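DUF4440 domain-containing protein (Prochlorococcus marinus, PDB 3HZP) is of unknown function but has the NTF2-like fold, a curved beta-sheet packed against helices, and pairs with a second copy in the crystal. Local coordinates at the interface of chains A and B. Numbering follows the deposited sequence. Chains: chain A/B, NTF2-like protein of unknown function.

Contact 1: the interface of chains A and B. Residues chain A 124-125, 128-129; chain B 37, 40-42.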
loop_
_atom_site.group_PDB
_atom_site.type_symbol
_atom_site.label_atom_id
_atom_site.label_comp_id
_atom_site.label_asym_id
_atom_site.label_seq_id
_atom_site.Cartn_x
_atom_site.Cartn_y
_atom_site.Cartn_z
ATOM N N SER A 124 7.847 -11.635 3.929
ATOM C CA SER A 124 8.822 -10.620 3.536
ATOM C C SER A 124 10.208 -10.906 4.121
ATOM O O SER A 124 10.362 -11.597 5.144
ATOM C CB SER A 124 8.353 -9.217 3.936
ATOM O OG SER A 124 8.460 -8.967 5.332
ATOM N N ASP A 125 11.210 -10.326 3.475
ATOM C CA ASP A 125 12.616 -10.505 3.844
ATOM C C ASP A 125 13.092 -9.225 4.529
ATOM O O ASP A 125 13.370 -8.227 3.877
ATOM C CB ASP A 125 13.442 -10.745 2.608
ATOM C CG ASP A 125 14.917 -10.969 2.925
ATOM O OD1 ASP A 125 15.334 -10.841 4.103
ATOM O OD2 ASP A 125 15.646 -11.260 1.966
ATOM N N LEU A 128 16.156 -6.773 3.637
ATOM C CA LEU A 128 16.160 -5.835 2.558
ATOM C C LEU A 128 15.935 -4.391 2.975
ATOM O O LEU A 128 16.078 -3.496 2.152
ATOM C CB LEU A 128 15.096 -6.218 1.524
ATOM C CG LEU A 128 15.271 -7.581 0.877
ATOM C CD1 LEU A 128 14.052 -7.850 -0.001
ATOM C CD2 LEU A 128 16.549 -7.622 0.041
ATOM N N TRP A 129 15.586 -4.174 4.227
ATOM C CA TRP A 129 15.293 -2.843 4.729
ATOM C C TRP A 129 16.565 -2.217 5.292
ATOM O O TRP A 129 17.429 -2.969 5.733
ATOM C CB TRP A 129 14.249 -2.937 5.807
ATOM C CG TRP A 129 12.882 -3.317 5.305
ATOM C CD1 TRP A 129 12.256 -4.510 5.450
ATOM C CD2 TRP A 129 11.962 -2.468 4.622
ATOM N NE1 TRP A 129 11.024 -4.470 4.894
ATOM C CE2 TRP A 129 10.814 -3.232 4.366
ATOM C CE3 TRP A 129 11.996 -1.145 4.190
ATOM C CZ2 TRP A 129 9.713 -2.719 3.732
ATOM C CZ3 TRP A 129 10.924 -0.647 3.564
ATOM C CH2 TRP A 129 9.782 -1.429 3.329
ATOM N N ARG B 37 6.774 -4.651 -3.550
ATOM C CA ARG B 37 6.317 -5.793 -4.331
ATOM C C ARG B 37 5.247 -6.591 -3.584
ATOM O O ARG B 37 5.080 -6.437 -2.346
ATOM C CB ARG B 37 7.503 -6.683 -4.650
ATOM C CG ARG B 37 8.502 -6.042 -5.589
ATOM C CD ARG B 37 9.742 -6.941 -5.765
ATOM N NE ARG B 37 10.698 -6.684 -4.712
ATOM C CZ ARG B 37 11.936 -7.174 -4.675
ATOM N NH1 ARG B 37 12.331 -8.029 -5.605
ATOM N NH2 ARG B 37 12.767 -6.802 -3.701
ATOM N N GLY B 40 6.042 -7.975 -0.276
ATOM C CA GLY B 40 6.411 -7.030 0.760
ATOM C C GLY B 40 7.827 -6.507 0.635
ATOM O O GLY B 40 8.250 -5.627 1.371
ATOM N N ASN B 41 8.607 -7.111 -0.279
ATOM C CA ASN B 41 10.016 -6.752 -0.380
ATOM C C ASN B 41 10.188 -5.462 -1.204
ATOM O O ASN B 41 9.617 -5.333 -2.296
ATOM C CB ASN B 41 10.754 -7.902 -1.029
ATOM C CG ASN B 41 10.755 -9.108 -0.156
ATOM O OD1 ASN B 41 10.600 -8.984 1.067
ATOM N ND2 ASN B 41 10.983 -10.280 -0.747
ATOM N N PRO B 42 10.911 -4.488 -0.667
ATOM C CA PRO B 42 11.073 -3.222 -1.377
ATOM C C PRO B 42 12.034 -3.269 -2.532
ATOM O O PRO B 42 13.004 -4.053 -2.520
ATOM C CB PRO B 42 11.620 -2.300 -0.279
ATOM C CG PRO B 42 12.369 -3.191 0.647
ATOM C CD PRO B 42 11.544 -4.469 0.669
#

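Contact 2: the interface of chains A and B. Residues chain A 32, 106, 116; chain B 69, 71.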
loop_
_atom_site.group_PDB
_atom_site.type_symbol
_atom_site.label_atom_id
_atom_site.label_comp_id
_atom_site.label_asym_id
_atom_site.label_seq_id
_atom_site.Cartn_x
_atom_site.Cartn_y
_atom_site.Cartn_z
ATOM N N ASP A 32 -14.436 5.905 4.944
ATOM C CA ASP A 32 -14.021 5.450 3.603
ATOM C C ASP A 32 -12.743 4.592 3.610
ATOM O O ASP A 32 -12.159 4.309 2.573
ATOM C CB ASP A 32 -13.930 6.635 2.662
ATOM C CG ASP A 32 -12.864 7.587 3.034
ATOM O OD1 ASP A 32 -12.432 7.649 4.215
ATOM O OD2 ASP A 32 -12.494 8.373 2.137
ATOM N N LYS A 106 -5.496 10.159 8.879
ATOM C CA LYS A 106 -6.021 11.498 8.752
ATOM C C LYS A 106 -6.576 11.946 10.059
ATOM O O LYS A 106 -7.107 11.142 10.834
ATOM C CB LYS A 106 -7.132 11.530 7.681
ATOM C CG LYS A 106 -6.608 11.334 6.251
ATOM C CD LYS A 106 -7.627 11.770 5.200
ATOM C CE LYS A 106 -8.855 10.891 5.316
ATOM N NZ LYS A 106 -9.871 11.168 4.178
ATOM N N TRP A 116 -6.417 4.277 5.553
ATOM C CA TRP A 116 -6.109 3.324 4.470
ATOM C C TRP A 116 -5.059 2.366 4.970
ATOM O O TRP A 116 -4.162 2.729 5.721
ATOM C CB TRP A 116 -5.580 4.040 3.225
ATOM C CG TRP A 116 -5.581 3.199 2.041
ATOM C CD1 TRP A 116 -4.503 2.584 1.467
ATOM C CD2 TRP A 116 -6.708 2.878 1.229
ATOM N NE1 TRP A 116 -4.911 1.858 0.368
ATOM C CE2 TRP A 116 -6.248 2.018 0.195
ATOM C CE3 TRP A 116 -8.053 3.221 1.274
ATOM C CZ2 TRP A 116 -7.090 1.513 -0.762
ATOM C CZ3 TRP A 116 -8.900 2.721 0.299
ATOM C CH2 TRP A 116 -8.396 1.880 -0.708
ATOM N N LYS B 69 -9.588 5.691 -5.358
ATOM C CA LYS B 69 -9.493 6.727 -4.321
ATOM C C LYS B 69 -8.536 7.787 -4.814
ATOM O O LYS B 69 -7.449 7.462 -5.320
ATOM C CB LYS B 69 -8.972 6.156 -2.999
ATOM C CG LYS B 69 -8.885 7.152 -1.870
ATOM C CD LYS B 69 -8.457 6.521 -0.572
ATOM C CE LYS B 69 -8.488 7.482 0.567
ATOM N NZ LYS B 69 -9.860 8.023 0.822
ATOM N N GLU B 71 -7.317 11.682 -3.144
ATOM C CA GLU B 71 -7.524 12.883 -2.366
ATOM C C GLU B 71 -6.217 13.554 -2.050
ATOM O O GLU B 71 -5.189 12.905 -1.879
ATOM C CB GLU B 71 -8.292 12.613 -1.076
ATOM C CG GLU B 71 -7.644 11.792 -0.098
ATOM C CD GLU B 71 -8.485 11.629 1.211
ATOM O OE1 GLU B 71 -9.137 12.583 1.670
ATOM O OE2 GLU B 71 -8.402 10.560 1.801
HETATM O O HOH W 1 -9.777 7.261 3.670
#

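Contact 3: the interface of chains A and B. Residues chain A 36-38, 40, 118; chain B 100-101, 119-120.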
loop_
_atom_site.group_PDB
_atom_site.type_symbol
_atom_site.label_atom_id
_atom_site.label_comp_id
_atom_site.label_asym_id
_atom_site.label_seq_id
_atom_site.Cartn_x
_atom_site.Cartn_y
_atom_site.Cartn_z
ATOM N N ILE A 36 -6.588 -3.427 2.137
ATOM C CA ILE A 36 -6.244 -4.119 0.892
ATOM C C ILE A 36 -5.453 -5.356 1.216
ATOM O O ILE A 36 -4.361 -5.286 1.740
ATOM C CB ILE A 36 -5.502 -3.211 -0.092
ATOM C CG1 ILE A 36 -6.267 -1.909 -0.338
ATOM C CG2 ILE A 36 -5.265 -3.945 -1.408
ATOM C CD1 ILE A 36 -7.746 -2.085 -0.753
ATOM N N ARG A 37 -6.074 -6.505 0.956
ATOM C CA ARG A 37 -5.463 -7.811 1.167
ATOM C C ARG A 37 -4.327 -8.066 0.175
ATOM O O ARG A 37 -4.214 -7.364 -0.864
ATOM C CB ARG A 37 -6.526 -8.884 1.030
ATOM C CG ARG A 37 -7.568 -8.844 2.126
ATOM C CD ARG A 37 -8.687 -9.870 1.855
ATOM N NE ARG A 37 -9.695 -9.291 0.997
ATOM C CZ ARG A 37 -10.868 -9.858 0.714
ATOM N NH1 ARG A 37 -11.132 -11.075 1.162
ATOM N NH2 ARG A 37 -11.763 -9.198 -0.020
ATOM N N PRO A 38 -3.507 -9.089 0.437
ATOM C CA PRO A 38 -2.412 -9.386 -0.483
ATOM C C PRO A 38 -2.866 -9.628 -1.920
ATOM O O PRO A 38 -2.105 -9.335 -2.858
ATOM C CB PRO A 38 -1.797 -10.658 0.115
ATOM C CG PRO A 38 -2.029 -10.494 1.594
ATOM C CD PRO A 38 -3.421 -9.945 1.637
ATOM N N GLY A 40 -5.044 -7.938 -3.425
ATOM C CA GLY A 40 -5.551 -6.685 -3.949
ATOM C C GLY A 40 -7.014 -6.442 -3.647
ATOM O O GLY A 40 -7.559 -5.386 -3.932
ATOM N N GLN A 118 -2.804 -1.154 3.214
ATOM C CA GLN A 118 -2.543 -2.234 2.288
ATOM C C GLN A 118 -1.426 -3.083 2.840
ATOM O O GLN A 118 -0.386 -2.568 3.250
ATOM C CB GLN A 118 -2.177 -1.690 0.891
ATOM C CG GLN A 118 -1.836 -2.795 -0.128
ATOM C CD GLN A 118 -1.908 -2.395 -1.580
ATOM O OE1 GLN A 118 -2.295 -1.269 -1.906
ATOM N NE2 GLN A 118 -1.601 -3.319 -2.465
ATOM N N THR B 100 -4.150 -4.198 -7.355
ATOM C CA THR B 100 -4.462 -2.957 -6.653
ATOM C C THR B 100 -3.175 -2.281 -6.204
ATOM O O THR B 100 -2.283 -2.943 -5.634
ATOM C CB THR B 100 -5.307 -3.235 -5.397
ATOM O OG1 THR B 100 -6.542 -3.839 -5.808
ATOM C CG2 THR B 100 -5.618 -1.935 -4.601
ATOM N N VAL B 101 -3.082 -0.984 -6.492
ATOM C CA VAL B 101 -1.915 -0.190 -6.162
ATOM C C VAL B 101 -2.261 1.015 -5.322
ATOM O O VAL B 101 -3.188 1.759 -5.661
ATOM C CB VAL B 101 -1.228 0.315 -7.466
ATOM C CG1 VAL B 101 0.023 1.070 -7.147
ATOM C CG2 VAL B 101 -0.985 -0.860 -8.429
ATOM N N ARG B 119 2.052 -2.482 -4.405
ATOM C CA ARG B 119 1.156 -3.253 -5.247
ATOM C C ARG B 119 0.832 -4.617 -4.683
ATOM O O ARG B 119 1.649 -5.234 -4.005
ATOM C CB ARG B 119 1.691 -3.428 -6.675
ATOM C CG ARG B 119 2.973 -4.219 -6.799
ATOM C CD ARG B 119 3.149 -4.811 -8.197
ATOM N NE ARG B 119 2.220 -5.895 -8.417
ATOM C CZ ARG B 119 1.902 -6.405 -9.596
ATOM N NH1 ARG B 119 2.466 -5.947 -10.700
ATOM N NH2 ARG B 119 1.015 -7.376 -9.671
ATOM N N SER B 120 -0.345 -5.111 -5.047
ATOM C CA SER B 120 -0.804 -6.433 -4.658
ATOM C C SER B 120 -0.377 -7.469 -5.701
ATOM O O SER B 120 0.185 -7.124 -6.729
ATOM C CB SER B 120 -2.328 -6.460 -4.515
ATOM O OG SER B 120 -2.985 -6.367 -5.791
#

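Contact 1: the interface of chains A and B
B:Asn41 reaches from a loop of chain B toward the C-terminal segment of chain A, and each step of its side chain finds a partner. Its CB lies against the methyl CD1 of A:Leu128 at 3.5 Å, and the same methyl also touches the amide carbon CG. Chi1 of -66° sets CG opposite the carbonyl carbon, and from there the amide oxygen OD1 accepts a hydrogen bond from the backbone N of A:Asp125 at 2.8 Å. The bond is nearly straight, 168° at the hydrogen, with the donor tilted 16° from the carbonyl plane. OD1 also lies near CA of A:Ser124, while the amide nitrogen ND2 has looser contacts with A:Leu128 CD1 and A:Asp125 CB. Next along chain B, the ring of B:Pro42 lies over a face of A:Trp129, with CG 3.9 Å from the centre of the six-membered ring in a CH-pi contact. Behind this front, B:Arg37 NE donates to the backbone O of B:Asn41 at 3.0 Å, bracing the loop from within its own chain. The site thus fastens the C-terminal segment around the 3-10 turn 126-128 onto the 40-42 stretch of the other copy, probably steadying the chain end as well as the pair.

Contact 2: the interface of chains A and B
A:Lys106 and B:Glu71 approach from opposite directions, ammonium to carboxylate, and form a salt bridge. A:Lys106 NZ lies 2.9 Å from B:Glu71 OE2, which receives it on its syn lone pair; the bond to OE1 is weak. B:Lys69 runs beside B:Glu71 from the same strand, 57-72, and its NZ meets OE2 from above the carboxylate plane at 3.1 Å, 54° out of it. OE2 is therefore shared by two lysines, one from each chain. A:Asp32 crosses B:Lys69 at about a right angle, and its OD2 forms a salt bridge with NZ at 3.0 Å. The other carboxylate oxygen, OD1, holds a water at 2.7 Å that is also bound to B:Lys69 NZ, so the ammonium is linked to both oxygens of A:Asp32. The chain of B:Lys69 stays extended until its last torsion, chi4 61°, where the bend turns NZ between the two carboxylates. Lower down, B:Lys69 slides past A:Trp116 in the opposite direction, its CD 3.8 Å from A:Trp116 CE3. With two lysines and two acids alternating, the charges probably offset one another. The salt bridges join strand 100-108 and the loop at A:Asp32 to strand 57-72 of the other copy, with A:Trp116 of strand 111-119 packing alongside.

Contact 3: the interface of chains A and B
A:Gly40 packs closely against B:Thr100 and B:Ser120 in this part of the NTF2-like pair, where the loop after strand 35-36 meets the partner's sheet. The hydroxyl OG1 of B:Thr100 donates to A:Gly40 O at 2.6 Å, tilted 19° from the carbonyl plane. Beside it, B:Ser120 CB lies 3.3 Å from A:Gly40 CA, with no side chain on the glycine to hold the two backbones apart. With chi1 at 71°, B:Ser120 OG sits beside A:Gly40 CA and also accepts a hydrogen bond from B:Thr100 N at 2.9 Å, tying the two partners of A:Gly40 together. B:Arg119 grips the backbone O of B:Ser120 side-on with NE and NH2, which fixes the backbone just after strand 111-119.

Contacts are looser toward A:Gln118 and A:Ile36. The extended A:Gln118 chain brings NE2 to B:Thr100 O at 3.3 Å, a long but straight bond, 167° at the hydrogen. The donor stands above the carbonyl plane, although the acceptor lies close to the plane of the glutamine amide. Replacing A:Gln118 with an alanine would probably leave B:Thr100 O without this cross-chain donor and open a gap beside strand 100-108. A:Ile36 CG2 meets B:Thr100 CG2 tip to tip at 3.8 Å.

Contact 3 lies between the other two, its C-alpha centre about 15 Å from that of contact 1 and about 15 Å from that of contact 2, which are themselves about 24 Å apart. Residues 37 and 40 of the loop after strand 35-36 serve contact 1 from chain B and contact 3 from chain A, so the two-fold symmetry makes each copy use them for both. Strands 100-108 and 111-119 likewise contribute to contacts 2 and 3. Hydrophobic packing, charge pairing and backbone-directed bonds are thus spread across the interface, consistent with a stable dimer, although the structure alone does not show that it forms in the cell.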